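Local coordinates for protein beta-agarase D (Zobellia galactanivorans, PDB 4ASM) that hydrolyses the beta-1,4 linkages of agarose at random along the chain, with retention of the anomeric configuration, at residues S181-S186 and S206-N211; D162-Y167 and I221-N226; G168-D173 and V213-G218. All blocks are in the same frame, centred on the assembly; numbering follows the deposited sequence.

Contact 1 (S181-S186 and S206-N211)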
ATOM      1  N   SER A 181      -8.508  -6.222  11.674  1.00  5.94           N
ATOM      2  CA  SER A 181      -8.704  -7.545  11.086  1.00  6.15           C
ATOM      3  C   SER A 181      -8.584  -7.566   9.561  1.00  6.47           C
ATOM      4  O   SER A 181      -8.689  -8.623   8.949  1.00  6.87           O
ATOM      5  CB  SER A 181     -10.069  -8.124  11.491  1.00  6.38           C
ATOM      6  OG  SER A 181     -11.081  -7.313  10.955  1.00  9.11           O
ATOM      7  N   LYS A 182      -8.348  -6.398   8.943  1.00  5.66           N
ATOM      8  CA  LYS A 182      -8.362  -6.314   7.480  1.00  6.39           C
ATOM      9  C   LYS A 182      -7.050  -5.791   6.889  1.00  5.49           C
ATOM     10  O   LYS A 182      -6.281  -5.070   7.551  1.00  5.96           O
ATOM     11  CB  LYS A 182      -9.521  -5.407   7.024  1.00  7.38           C
ATOM     12  CG  LYS A 182     -10.908  -5.894   7.516  1.00  9.06           C
ATOM     13  CD  LYS A 182     -11.249  -7.299   6.953  1.00 12.40           C
ATOM     14  CE  LYS A 182     -12.707  -7.740   7.198  1.00 13.27           C
ATOM     15  NZ  LYS A 182     -12.940  -8.068   8.624  1.00 16.19           N
ATOM     16  N   ILE A 183      -6.798  -6.184   5.644  1.00  5.23           N
ATOM     17  CA  ILE A 183      -5.720  -5.582   4.857  1.00  5.25           C
ATOM     18  C   ILE A 183      -6.394  -4.911   3.685  1.00  5.21           C
ATOM     19  O   ILE A 183      -7.156  -5.543   2.957  1.00  5.49           O
ATOM     20  CB  ILE A 183      -4.670  -6.612   4.344  1.00  4.65           C
ATOM     21  CG1 ILE A 183      -4.111  -7.456   5.497  1.00  6.19           C
ATOM     22  CG2 ILE A 183      -3.545  -5.882   3.527  1.00  5.73           C
ATOM     23  CD1 ILE A 183      -3.129  -8.528   5.074  1.00  6.05           C
ATOM     24  N   HIS A 184      -6.155  -3.611   3.526  1.00  4.92           N
ATOM     25  CA  HIS A 184      -6.695  -2.916   2.364  1.00  4.91           C
ATOM     26  C   HIS A 184      -5.873  -3.221   1.126  1.00  5.22           C
ATOM     27  O   HIS A 184      -4.685  -2.892   1.076  1.00  6.51           O
ATOM     28  CB  HIS A 184      -6.768  -1.406   2.607  1.00  5.39           C
ATOM     29  CG  HIS A 184      -7.640  -0.684   1.624  1.00  6.94           C
ATOM     30  ND1 HIS A 184      -7.399   0.619   1.246  1.00  8.22           N
ATOM     31  CD2 HIS A 184      -8.721  -1.091   0.913  1.00  8.13           C
ATOM     32  CE1 HIS A 184      -8.322   0.999   0.376  1.00  7.75           C
ATOM     33  NE2 HIS A 184      -9.124  -0.021   0.144  1.00  9.60           N
ATOM     34  N   LEU A 185      -6.512  -3.871   0.158  1.00  5.09           N
ATOM     35  CA  LEU A 185      -5.868  -4.259  -1.105  1.00  5.39           C
ATOM     36  C   LEU A 185      -6.297  -3.184  -2.099  1.00  5.85           C
ATOM     37  O   LEU A 185      -7.483  -3.080  -2.452  1.00  5.94           O
ATOM     38  CB  LEU A 185      -6.288  -5.664  -1.556  1.00  6.04           C
ATOM     39  CG  LEU A 185      -6.070  -6.738  -0.483  1.00  5.57           C
ATOM     40  CD1 LEU A 185      -6.622  -8.047  -0.997  1.00  6.66           C
ATOM     41  CD2 LEU A 185      -4.584  -6.842  -0.170  1.00  6.72           C
ATOM     42  N   SER A 186      -5.349  -2.330  -2.492  1.00  6.04           N
ATOM     43  CA  SER A 186      -5.727  -1.031  -3.027  1.00  6.26           C
ATOM     44  C   SER A 186      -4.797  -0.499  -4.118  1.00  6.03           C
ATOM     45  O   SER A 186      -3.758  -1.076  -4.428  1.00  6.02           O
ATOM     46  CB  SER A 186      -5.802  -0.047  -1.852  1.00  6.88           C
ATOM     47  OG  SER A 186      -6.448   1.180  -2.182  1.00  7.64           O
ATOM     48  N   SER A 206     -12.488  -5.013  -0.797  1.00  6.56           N
ATOM     49  CA  SER A 206     -11.109  -4.508  -0.838  1.00  6.36           C
ATOM     50  C   SER A 206     -10.472  -4.497   0.544  1.00  7.09           C
ATOM     51  O   SER A 206      -9.256  -4.360   0.676  1.00  6.46           O
ATOM     52  CB  SER A 206     -11.017  -3.115  -1.483  1.00  6.90           C
ATOM     53  OG  SER A 206     -11.527  -2.101  -0.645  1.00  7.41           O
ATOM     54  N   TRP A 207     -11.307  -4.599   1.572  1.00  6.10           N
ATOM     55  CA  TRP A 207     -10.833  -4.727   2.950  1.00  7.33           C
ATOM     56  C   TRP A 207     -10.809  -6.231   3.232  1.00  7.91           C
ATOM     57  O   TRP A 207     -11.803  -6.827   3.677  1.00  9.50           O
ATOM     58  CB  TRP A 207     -11.717  -3.907   3.895  1.00  8.12           C
ATOM     59  CG  TRP A 207     -11.549  -2.449   3.616  1.00  8.23           C
ATOM     60  CD1 TRP A 207     -12.239  -1.695   2.683  1.00  9.93           C
ATOM     61  CD2 TRP A 207     -10.601  -1.563   4.223  1.00  8.53           C
ATOM     62  NE1 TRP A 207     -11.777  -0.404   2.692  1.00  9.30           N
ATOM     63  CE2 TRP A 207     -10.775  -0.291   3.621  1.00  7.72           C
ATOM     64  CE3 TRP A 207      -9.624  -1.715   5.226  1.00  6.74           C
ATOM     65  CZ2 TRP A 207     -10.018   0.828   3.988  1.00  9.17           C
ATOM     66  CZ3 TRP A 207      -8.861  -0.589   5.595  1.00  9.29           C
ATOM     67  CH2 TRP A 207      -9.074   0.663   4.973  1.00  8.67           C
ATOM     68  N   TRP A 208      -9.681  -6.853   2.906  1.00  7.14           N
ATOM     69  CA  TRP A 208      -9.583  -8.292   2.855  1.00  7.13           C
ATOM     70  C   TRP A 208      -9.265  -8.890   4.222  1.00  6.83           C
ATOM     71  O   TRP A 208      -8.456  -8.360   4.992  1.00  6.48           O
ATOM     72  CB  TRP A 208      -8.515  -8.692   1.822  1.00  6.33           C
ATOM     73  CG  TRP A 208      -8.330 -10.153   1.796  1.00  7.11           C
ATOM     74  CD1 TRP A 208      -9.104 -11.067   1.143  1.00  7.19           C
ATOM     75  CD2 TRP A 208      -7.352 -10.888   2.528  1.00  6.46           C
ATOM     76  NE1 TRP A 208      -8.643 -12.340   1.410  1.00  6.71           N
ATOM     77  CE2 TRP A 208      -7.571 -12.260   2.256  1.00  7.17           C
ATOM     78  CE3 TRP A 208      -6.296 -10.522   3.382  1.00  7.47           C
ATOM     79  CZ2 TRP A 208      -6.776 -13.271   2.812  1.00  6.14           C
ATOM     80  CZ3 TRP A 208      -5.507 -11.525   3.932  1.00  6.71           C
ATOM     81  CH2 TRP A 208      -5.756 -12.885   3.649  1.00  7.34           C
ATOM     82  N   GLY A 209      -9.892 -10.019   4.533  1.00  7.50           N
ATOM     83  CA  GLY A 209      -9.615 -10.699   5.787  1.00  8.83           C
ATOM     84  C   GLY A 209      -9.777 -12.208   5.651  1.00  8.49           C
ATOM     85  O   GLY A 209     -10.028 -12.733   4.557  1.00  8.22           O
ATOM     86  N   LYS A 210      -9.612 -12.903   6.778  1.00  8.60           N
ATOM     87  CA  LYS A 210      -9.585 -14.356   6.811  1.00  8.95           C
ATOM     88  C   LYS A 210     -10.173 -14.797   8.128  1.00  8.38           C
ATOM     89  O   LYS A 210      -9.802 -14.275   9.164  1.00  7.72           O
ATOM     90  CB  LYS A 210      -8.124 -14.788   6.734  1.00 10.41           C
ATOM     91  CG  LYS A 210      -7.861 -16.242   6.596  1.00 14.73           C
ATOM     92  CD  LYS A 210      -6.373 -16.410   6.315  1.00 18.22           C
ATOM     93  CE  LYS A 210      -5.889 -17.774   6.701  1.00 22.08           C
ATOM     94  NZ  LYS A 210      -4.413 -17.733   6.975  1.00 24.47           N
ATOM     95  N   ASN A 211     -11.082 -15.770   8.095  1.00  8.34           N
ATOM     96  CA  ASN A 211     -11.634 -16.290   9.349  1.00  8.26           C
ATOM     97  C   ASN A 211     -10.535 -16.740  10.302  1.00  8.04           C
ATOM     98  O   ASN A 211      -9.593 -17.413   9.891  1.00  8.27           O
ATOM     99  CB  ASN A 211     -12.534 -17.490   9.065  1.00  7.37           C
ATOM    100  CG  ASN A 211     -13.877 -17.112   8.449  1.00  8.79           C
ATOM    101  OD1 ASN A 211     -14.475 -17.920   7.726  1.00 10.74           O
ATOM    102  ND2 ASN A 211     -14.355 -15.928   8.733  1.00  6.78           N
TER
HETATM  103  O   HOH W   1      -9.374 -11.207   9.213  1.00 10.42           O
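The imidazole of His184 lies almost flat on the indole of Trp207. It is an offset stack, with 4.1 Å between the centroids of the imidazole and the six-membered ring and their planes 7° apart. Trp207 CZ2 sits over the centre of the imidazole, while His184 CD2 falls toward the rim of the indole, nearest CE2. With CG anti to the backbone N (chi1 -164°), His184 brings that atom equally near CZ2 and CE2. Its CB adds a CH-pi contact, 3.8 Å from the centroid of the six-membered ring. Ser186 CB lies over the opposite imidazole face, toward the rim. Ser206 OG, itself hydrogen-bonded to Asp203 O, takes a weak hydrogen bond from His184 NE2 at 3.3 Å.

Antiparallel strand pairing sets up this stack. Ile183 and Trp208 form a hydrogen-bonded pair, Ile183 N giving to Trp208 O and Trp208 N to Ile183 O. Leu185 N then reaches Ser206 O at 2.8 Å, nearly straight at 173°. His184 and Trp207 are therefore the intervening non-hydrogen-bonded pair, with side chains on one face. On the other face Ile183 CD1 touches the edge of the Trp208 ring at CZ3. Leu185 CD1 lies 3.5 Å from Trp208 CB, with Val242 beside both residues.

Farther along, Lys182 bends so that CD rests 3.4 Å from Trp207 O, and NZ donates to Ser181 OG. Gly209 suits its place because a beta carbon there would strike Lys182 CD. A water bridges Lys210 N and Ser181 O.

His184 ND1 is hydrogen-bonded to Glu165, the probable proton donor, as in related enzymes, and NE2 also to Pro201 O. An imidazole with a neighbour over each face and hydrogen bonds at both nitrogens is consistent with a second-shell residue that orients the Glu165 carboxylate.

Contact 2 (D162-Y167 and I221-N226)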
ATOM      1  N   ASP A 162      -0.983  -0.195  -4.633  1.00  5.88           N
ATOM      2  CA  ASP A 162      -0.529  -0.566  -3.303  1.00  6.91           C
ATOM      3  C   ASP A 162      -0.298  -2.065  -3.235  1.00  7.31           C
ATOM      4  O   ASP A 162      -0.971  -2.841  -3.929  1.00  7.78           O
ATOM      5  CB  ASP A 162      -1.525  -0.122  -2.236  1.00  6.86           C
ATOM      6  CG  ASP A 162      -1.713   1.360  -2.215  1.00  9.38           C
ATOM      7  OD1 ASP A 162      -0.826   2.086  -2.718  1.00  7.68           O
ATOM      8  OD2 ASP A 162      -2.755   1.804  -1.727  1.00 16.10           O
ATOM      9  N   ILE A 163       0.676  -2.450  -2.418  1.00  6.78           N
ATOM     10  CA  ILE A 163       0.872  -3.847  -2.059  1.00  7.02           C
ATOM     11  C   ILE A 163       0.151  -4.077  -0.730  1.00  6.32           C
ATOM     12  O   ILE A 163      -0.716  -4.952  -0.633  1.00  5.98           O
ATOM     13  CB  ILE A 163       2.356  -4.212  -1.998  1.00  8.05           C
ATOM     14  CG1 ILE A 163       2.918  -4.258  -3.429  1.00 11.56           C
ATOM     15  CG2 ILE A 163       2.519  -5.585  -1.379  1.00  7.50           C
ATOM     16  CD1 ILE A 163       4.090  -3.405  -3.688  1.00 16.11           C
ATOM     17  N   MET A 164       0.495  -3.287   0.278  1.00  4.82           N
ATOM     18  CA  MET A 164      -0.174  -3.393   1.570  1.00  5.70           C
ATOM     19  C   MET A 164      -0.500  -2.008   2.125  1.00  5.49           C
ATOM     20  O   MET A 164       0.353  -1.114   2.128  1.00  5.11           O
ATOM     21  CB  MET A 164       0.721  -4.126   2.558  1.00  5.76           C
ATOM     22  CG  MET A 164       0.126  -4.192   3.983  1.00  6.63           C
ATOM     23  SD  MET A 164       1.163  -5.089   5.164  1.00  8.67           S
ATOM     24  CE  MET A 164       2.598  -4.011   5.240  1.00  9.52           C
ATOM     25  N   GLU A 165      -1.737  -1.841   2.610  1.00  4.92           N
ATOM     26  CA  GLU A 165      -2.114  -0.719   3.472  1.00  5.43           C
ATOM     27  C   GLU A 165      -2.898  -1.376   4.601  1.00  5.69           C
ATOM     28  O   GLU A 165      -4.007  -1.896   4.368  1.00  5.76           O
ATOM     29  CB  GLU A 165      -2.993   0.285   2.724  1.00  5.51           C
ATOM     30  CG  GLU A 165      -3.513   1.412   3.583  1.00  6.38           C
ATOM     31  CD  GLU A 165      -4.206   2.462   2.750  1.00  8.78           C
ATOM     32  OE1 GLU A 165      -5.166   2.088   2.045  1.00  8.36           O
ATOM     33  OE2 GLU A 165      -3.792   3.650   2.780  1.00  9.50           O
ATOM     34  N   CYS A 166      -2.308  -1.417   5.798  1.00  4.73           N
ATOM     35  CA  CYS A 166      -2.893  -2.169   6.896  1.00  4.93           C
ATOM     36  C   CYS A 166      -2.732  -1.400   8.197  1.00  5.37           C
ATOM     37  O   CYS A 166      -1.642  -0.979   8.530  1.00  5.44           O
ATOM     38  CB  CYS A 166      -2.204  -3.535   6.993  1.00  5.22           C
ATOM     39  SG  CYS A 166      -2.916  -4.595   8.297  1.00  6.07           S
ATOM     40  N   TYR A 167      -3.843  -1.200   8.904  1.00  5.20           N
ATOM     41  CA  TYR A 167      -3.840  -0.578  10.232  1.00  5.57           C
ATOM     42  C   TYR A 167      -4.041  -1.701  11.227  1.00  6.63           C
ATOM     43  O   TYR A 167      -5.157  -1.924  11.724  1.00  6.60           O
ATOM     44  CB  TYR A 167      -4.960   0.469  10.344  1.00  5.73           C
ATOM     45  CG  TYR A 167      -5.100   1.297   9.078  1.00  5.76           C
ATOM     46  CD1 TYR A 167      -5.771   0.790   7.977  1.00  5.74           C
ATOM     47  CD2 TYR A 167      -4.605   2.588   9.009  1.00  6.28           C
ATOM     48  CE1 TYR A 167      -5.906   1.514   6.806  1.00  8.12           C
ATOM     49  CE2 TYR A 167      -4.735   3.344   7.820  1.00  6.93           C
ATOM     50  CZ  TYR A 167      -5.395   2.782   6.738  1.00  6.77           C
ATOM     51  OH  TYR A 167      -5.560   3.477   5.542  1.00  8.99           O
ATOM     52  N   ILE A 221       3.690 -11.673   7.621  1.00  7.60           N
ATOM     53  CA  ILE A 221       2.997 -12.176   6.456  1.00  7.35           C
ATOM     54  C   ILE A 221       3.887 -11.973   5.233  1.00  6.52           C
ATOM     55  O   ILE A 221       4.832 -11.165   5.257  1.00  7.15           O
ATOM     56  CB  ILE A 221       1.636 -11.457   6.242  1.00  7.54           C
ATOM     57  CG1 ILE A 221       1.814  -9.960   5.966  1.00  5.81           C
ATOM     58  CG2 ILE A 221       0.703 -11.640   7.463  1.00  8.83           C
ATOM     59  CD1 ILE A 221       0.473  -9.289   5.516  1.00  6.76           C
ATOM     60  N   ARG A 222       3.591 -12.702   4.162  1.00  6.55           N
ATOM     61  CA  ARG A 222       4.094 -12.352   2.837  1.00  7.52           C
ATOM     62  C   ARG A 222       2.948 -11.711   2.082  1.00  7.09           C
ATOM     63  O   ARG A 222       1.829 -12.237   2.072  1.00  8.15           O
ATOM     64  CB  ARG A 222       4.547 -13.595   2.075  1.00  8.28           C
ATOM     65  CG  ARG A 222       5.800 -14.205   2.613  1.00 10.72           C
ATOM     66  CD  ARG A 222       6.293 -15.203   1.597  1.00 13.28           C
ATOM     67  NE  ARG A 222       5.518 -16.443   1.551  1.00 14.98           N
ATOM     68  CZ  ARG A 222       4.969 -16.990   0.457  1.00 14.32           C
ATOM     69  NH1 ARG A 222       5.023 -16.421  -0.752  1.00 14.32           N
ATOM     70  NH2 ARG A 222       4.352 -18.155   0.584  1.00 15.54           N
ATOM     71  N   ILE A 223       3.202 -10.569   1.467  1.00  5.86           N
ATOM     72  CA  ILE A 223       2.144  -9.893   0.703  1.00  5.84           C
ATOM     73  C   ILE A 223       2.760  -9.322  -0.572  1.00  5.46           C
ATOM     74  O   ILE A 223       3.845  -8.739  -0.538  1.00  5.68           O
ATOM     75  CB  ILE A 223       1.402  -8.838   1.561  1.00  5.34           C
ATOM     76  CG1 ILE A 223       0.238  -8.194   0.788  1.00  5.94           C
ATOM     77  CG2 ILE A 223       2.364  -7.797   2.127  1.00  5.68           C
ATOM     78  CD1 ILE A 223      -0.753  -7.491   1.727  1.00  6.25           C
ATOM     79  N   GLY A 224       2.049  -9.473  -1.675  1.00  5.55           N
ATOM     80  CA  GLY A 224       2.596  -9.035  -2.962  1.00  5.27           C
ATOM     81  C   GLY A 224       1.524  -8.694  -3.956  1.00  6.07           C
ATOM     82  O   GLY A 224       0.370  -9.084  -3.793  1.00  5.61           O
ATOM     83  N   VAL A 225       1.921  -7.951  -4.976  1.00  5.65           N
ATOM     84  CA  VAL A 225       1.063  -7.653  -6.109  1.00  6.56           C
ATOM     85  C   VAL A 225       1.731  -8.068  -7.405  1.00  6.62           C
ATOM     86  O   VAL A 225       2.924  -7.792  -7.612  1.00  6.81           O
ATOM     87  CB  VAL A 225       0.636  -6.156  -6.156  1.00  6.65           C
ATOM     88  CG1 VAL A 225      -0.340  -5.895  -7.286  1.00  9.85           C
ATOM     89  CG2 VAL A 225      -0.028  -5.788  -4.906  1.00 11.22           C
ATOM     90  N   ASN A 226       0.959  -8.749  -8.254  1.00  6.50           N
ATOM     91  CA  ASN A 226       1.391  -9.040  -9.612  1.00  6.54           C
ATOM     92  C   ASN A 226       0.719  -8.014 -10.505  1.00  7.07           C
ATOM     93  O   ASN A 226      -0.515  -8.017 -10.673  1.00  6.91           O
ATOM     94  CB  ASN A 226       1.022 -10.477 -10.007  1.00  6.33           C
ATOM     95  CG  ASN A 226       1.567 -10.869 -11.383  1.00  6.80           C
ATOM     96  OD1 ASN A 226       2.547 -10.299 -11.868  1.00  9.13           O
ATOM     97  ND2 ASN A 226       0.903 -11.832 -12.026  1.00  8.24           N
TER
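Ile163 and Met164 are consecutive, yet both pack on Ile223, where a regular strand would send one of them to the other face. The cause is a classic beta bulge: the two residues together face Ile150 of the neighbouring strand 147-153. No hydrogen bond joins 162-167 to 221-226, and the contact is made by branched and flexible apolar groups.

Ile163 reaches across with both branches. Its CG1 meets Val225 CG2 at 3.6 Å, and its CG2 sits by the backbone, 3.5 Å from Ile223 O and 3.8 Å from Gly224 CA. Val225 CG2, beside its own backbone N, also comes within 3.2 Å of Asp162 O, a tight fit of methyl against carbonyl.

This is the interior of the GH16 beta-jelly-roll sandwich. Strand 159-166 belongs to the sheet that forms the substrate cleft, and strand 220-229 to the sheet behind it. The bulge lies in the Glu-Ile-Asp-Ile-Met-Glu signature of the family's bulged class. Its extra residue lets Asp162 and Glu165 both leave the backbone away from 221-226, on the side of the cleft, where Glu165 is the likely acid/base and Asp162 lies close to the predicted nucleophile Glu160.

Met164 and Ile223 cross at about a right angle, CB of the methionine 3.8 Å from CD1 of the isoleucine. Ile223 CD1 also lies 3.5 Å from Ile163 O. Anti torsions at chi1 (176°) and chi2 carry the Met164 chain straight as far as SD, which lies 4.3 Å from Ile221 CD1; an unbranched side chain can extend this far past Ile223. Val139 of strand 133-140 touches both Met164 and Ile221, while Ile183 borders Ile221 and Ile223.

Contact 3 (G168-D173 and V213-G218)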
ATOM      1  N   GLY A 168      -2.950  -2.428  11.475  1.00  6.00           N
ATOM      2  CA  GLY A 168      -3.050  -3.784  12.004  1.00  6.37           C
ATOM      3  C   GLY A 168      -3.342  -3.964  13.473  1.00  5.72           C
ATOM      4  O   GLY A 168      -3.750  -5.064  13.894  1.00  5.17           O
ATOM      5  N   GLY A 169      -3.119  -2.926  14.267  1.00  5.92           N
ATOM      6  CA  GLY A 169      -3.331  -3.049  15.705  1.00  6.85           C
ATOM      7  C   GLY A 169      -4.703  -2.544  16.103  1.00  7.06           C
ATOM      8  O   GLY A 169      -5.143  -1.489  15.632  1.00  7.17           O
ATOM      9  N   PRO A 170      -5.418  -3.300  16.956  1.00  7.54           N
ATOM     10  CA  PRO A 170      -6.725  -2.828  17.382  1.00  7.83           C
ATOM     11  C   PRO A 170      -6.684  -1.660  18.350  1.00  7.33           C
ATOM     12  O   PRO A 170      -7.708  -1.048  18.588  1.00  7.58           O
ATOM     13  CB  PRO A 170      -7.348  -4.059  18.068  1.00  8.36           C
ATOM     14  CG  PRO A 170      -6.193  -4.856  18.538  1.00  9.60           C
ATOM     15  CD  PRO A 170      -5.107  -4.641  17.483  1.00  7.83           C
ATOM     16  N   GLY A 171      -5.524  -1.350  18.906  1.00  6.88           N
ATOM     17  CA  GLY A 171      -5.440  -0.366  19.987  1.00  6.93           C
ATOM     18  C   GLY A 171      -5.579  -1.031  21.345  1.00  7.35           C
ATOM     19  O   GLY A 171      -6.237  -2.053  21.476  1.00  8.54           O
ATOM     20  N   ASN A 172      -4.959  -0.429  22.348  1.00  7.42           N
ATOM     21  CA  ASN A 172      -5.057  -0.957  23.708  1.00  7.62           C
ATOM     22  C   ASN A 172      -6.475  -0.904  24.263  1.00  8.90           C
ATOM     23  O   ASN A 172      -6.790  -1.665  25.176  1.00 10.36           O
ATOM     24  CB  ASN A 172      -4.035  -0.293  24.634  1.00  8.09           C
ATOM     25  CG  ASN A 172      -4.268   1.206  24.819  1.00  8.53           C
ATOM     26  OD1 ASN A 172      -5.219   1.795  24.300  1.00  9.68           O
ATOM     27  ND2 ASN A 172      -3.384   1.829  25.582  1.00  9.24           N
ATOM     28  N   ASP A 173      -7.334  -0.061  23.683  1.00  7.73           N
ATOM     29  CA  ASP A 173      -8.760   0.006  24.052  1.00  8.20           C
ATOM     30  C   ASP A 173      -9.671  -0.538  22.943  1.00  8.27           C
ATOM     31  O   ASP A 173     -10.888  -0.344  22.985  1.00  8.64           O
ATOM     32  CB  ASP A 173      -9.159   1.447  24.410  1.00  8.79           C
ATOM     33  CG  ASP A 173      -8.930   2.432  23.262  1.00  8.48           C
ATOM     34  OD1 ASP A 173      -8.606   1.963  22.149  1.00  7.67           O
ATOM     35  OD2 ASP A 173      -9.049   3.659  23.485  1.00  8.62           O
ATOM     36  N   VAL A 213      -8.487 -14.738  11.923  1.00  9.58           N
ATOM     37  CA  VAL A 213      -7.495 -13.659  12.114  1.00  9.40           C
ATOM     38  C   VAL A 213      -8.229 -12.411  12.634  1.00  9.69           C
ATOM     39  O   VAL A 213      -9.014 -11.790  11.894  1.00  9.42           O
ATOM     40  CB  VAL A 213      -6.669 -13.366  10.820  1.00  9.36           C
ATOM     41  CG1 VAL A 213      -5.685 -12.196  11.058  1.00  9.85           C
ATOM     42  CG2 VAL A 213      -5.905 -14.603  10.362  1.00  9.53           C
ATOM     43  N   THR A 214      -8.025 -12.094  13.916  1.00 10.20           N
ATOM     44  CA  THR A 214      -8.655 -10.948  14.549  1.00 11.26           C
ATOM     45  C   THR A 214      -7.873  -9.693  14.307  1.00  9.33           C
ATOM     46  O   THR A 214      -8.439  -8.604  14.364  1.00  8.99           O
ATOM     47  CB  THR A 214      -8.573 -10.935  16.091  1.00 12.55           C
ATOM     48  OG1 THR A 214      -7.990 -12.114  16.607  1.00 17.53           O
ATOM     49  CG2 THR A 214      -9.886 -10.502  16.744  1.00 16.91           C
ATOM     50  N   GLN A 215      -6.551  -9.832  14.174  1.00  8.07           N
ATOM     51  CA  GLN A 215      -5.698  -8.674  13.915  1.00  7.22           C
ATOM     52  C   GLN A 215      -4.490  -9.094  13.115  1.00  6.23           C
ATOM     53  O   GLN A 215      -3.949 -10.173  13.318  1.00  6.76           O
ATOM     54  CB  GLN A 215      -5.251  -7.980  15.213  1.00  6.67           C
ATOM     55  CG  GLN A 215      -4.269  -8.776  16.090  1.00  7.30           C
ATOM     56  CD  GLN A 215      -3.756  -7.948  17.250  1.00  9.31           C
ATOM     57  OE1 GLN A 215      -2.621  -7.474  17.246  1.00 12.29           O
ATOM     58  NE2 GLN A 215      -4.606  -7.756  18.245  1.00 10.04           N
ATOM     59  N   TRP A 216      -4.063  -8.198  12.220  1.00  5.81           N
ATOM     60  CA  TRP A 216      -2.832  -8.423  11.469  1.00  5.68           C
ATOM     61  C   TRP A 216      -1.614  -7.871  12.183  1.00  6.00           C
ATOM     62  O   TRP A 216      -0.500  -8.323  11.921  1.00  6.08           O
ATOM     63  CB  TRP A 216      -2.949  -7.876  10.045  1.00  6.24           C
ATOM     64  CG  TRP A 216      -3.979  -8.625   9.272  1.00  5.26           C
ATOM     65  CD1 TRP A 216      -5.259  -8.226   8.985  1.00  6.82           C
ATOM     66  CD2 TRP A 216      -3.815  -9.919   8.680  1.00  5.26           C
ATOM     67  NE1 TRP A 216      -5.902  -9.198   8.259  1.00  6.90           N
ATOM     68  CE2 TRP A 216      -5.038 -10.242   8.043  1.00  6.53           C
ATOM     69  CE3 TRP A 216      -2.741 -10.834   8.609  1.00  6.22           C
ATOM     70  CZ2 TRP A 216      -5.234 -11.460   7.365  1.00  6.62           C
ATOM     71  CZ3 TRP A 216      -2.931 -12.040   7.922  1.00  6.98           C
ATOM     72  CH2 TRP A 216      -4.172 -12.337   7.313  1.00  6.19           C
ATOM     73  N   GLY A 217      -1.830  -6.895  13.067  1.00  6.16           N
ATOM     74  CA  GLY A 217      -0.734  -6.274  13.800  1.00  5.96           C
ATOM     75  C   GLY A 217       0.052  -7.311  14.581  1.00  7.25           C
ATOM     76  O   GLY A 217      -0.520  -8.117  15.316  1.00  7.67           O
ATOM     77  N   GLY A 218       1.369  -7.276  14.436  1.00  7.01           N
ATOM     78  CA  GLY A 218       2.236  -8.263  15.100  1.00  8.44           C
ATOM     79  C   GLY A 218       2.436  -9.570  14.354  1.00  8.66           C
ATOM     80  O   GLY A 218       3.296 -10.380  14.747  1.00  9.46           O
TER
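Gly168 and Gly217 bring two irregular loops to within 3.8 Å of each other, CA to CA. One hydrogen bond ties them, from Gly217 N to Gly168 O at 2.8 Å. The N-H comes from above the carbonyl plane, 53° out of it, and the C=O...N angle is only 105°. Glycine suits both positions: a beta carbon on Gly168 would collide with Gly217 N, and one on Gly217 with Gly168 O.

Beside this close approach Gln215 meets Pro170, the two side chains at about a right angle. Gln215 CB rests 3.5 Å from Gly168 O. The first torsion (chi1 69°) sets CG between the backbone N and the carbonyl carbon, and the extended chain beyond brings CD to 3.6 Å from Pro170 CD. An alanine here would probably deprive the CG and CD edge of the proline ring of most of its cover from this loop. Ala180 of helix 177-180 touches both Pro170 and Gln215. Trp216 turns its ring away from 168-173, and Val213 CG1, over the centre of one face, helps to hold that ring.

The loops are connections of the GH16 jelly roll: 168-173 follows strand 159-166 of the cleft sheet, and 213-218 leads into strand 220-229 of the opposing sheet.

Overall arrangement
Along the chain the first halves come in the order 162-167, 168-173 and 181-186, and their partners return in reverse as 206-211, 213-218 and 221-226. Contact 1 therefore nests inside contact 3, which nests inside contact 2, and none cross; they close loops of 19, 39 and 53 residues. Contact 2 joins the two sheets of the sandwich, contact 3 ties the connections next to it, and contact 1 adds strand 207-208 to strand 183-191, the neighbour of strand 159-166. Trp216 of contact 3 is a shared piece, packing on Trp208 of contact 1 and on Cys166 and Ile221 of contact 2.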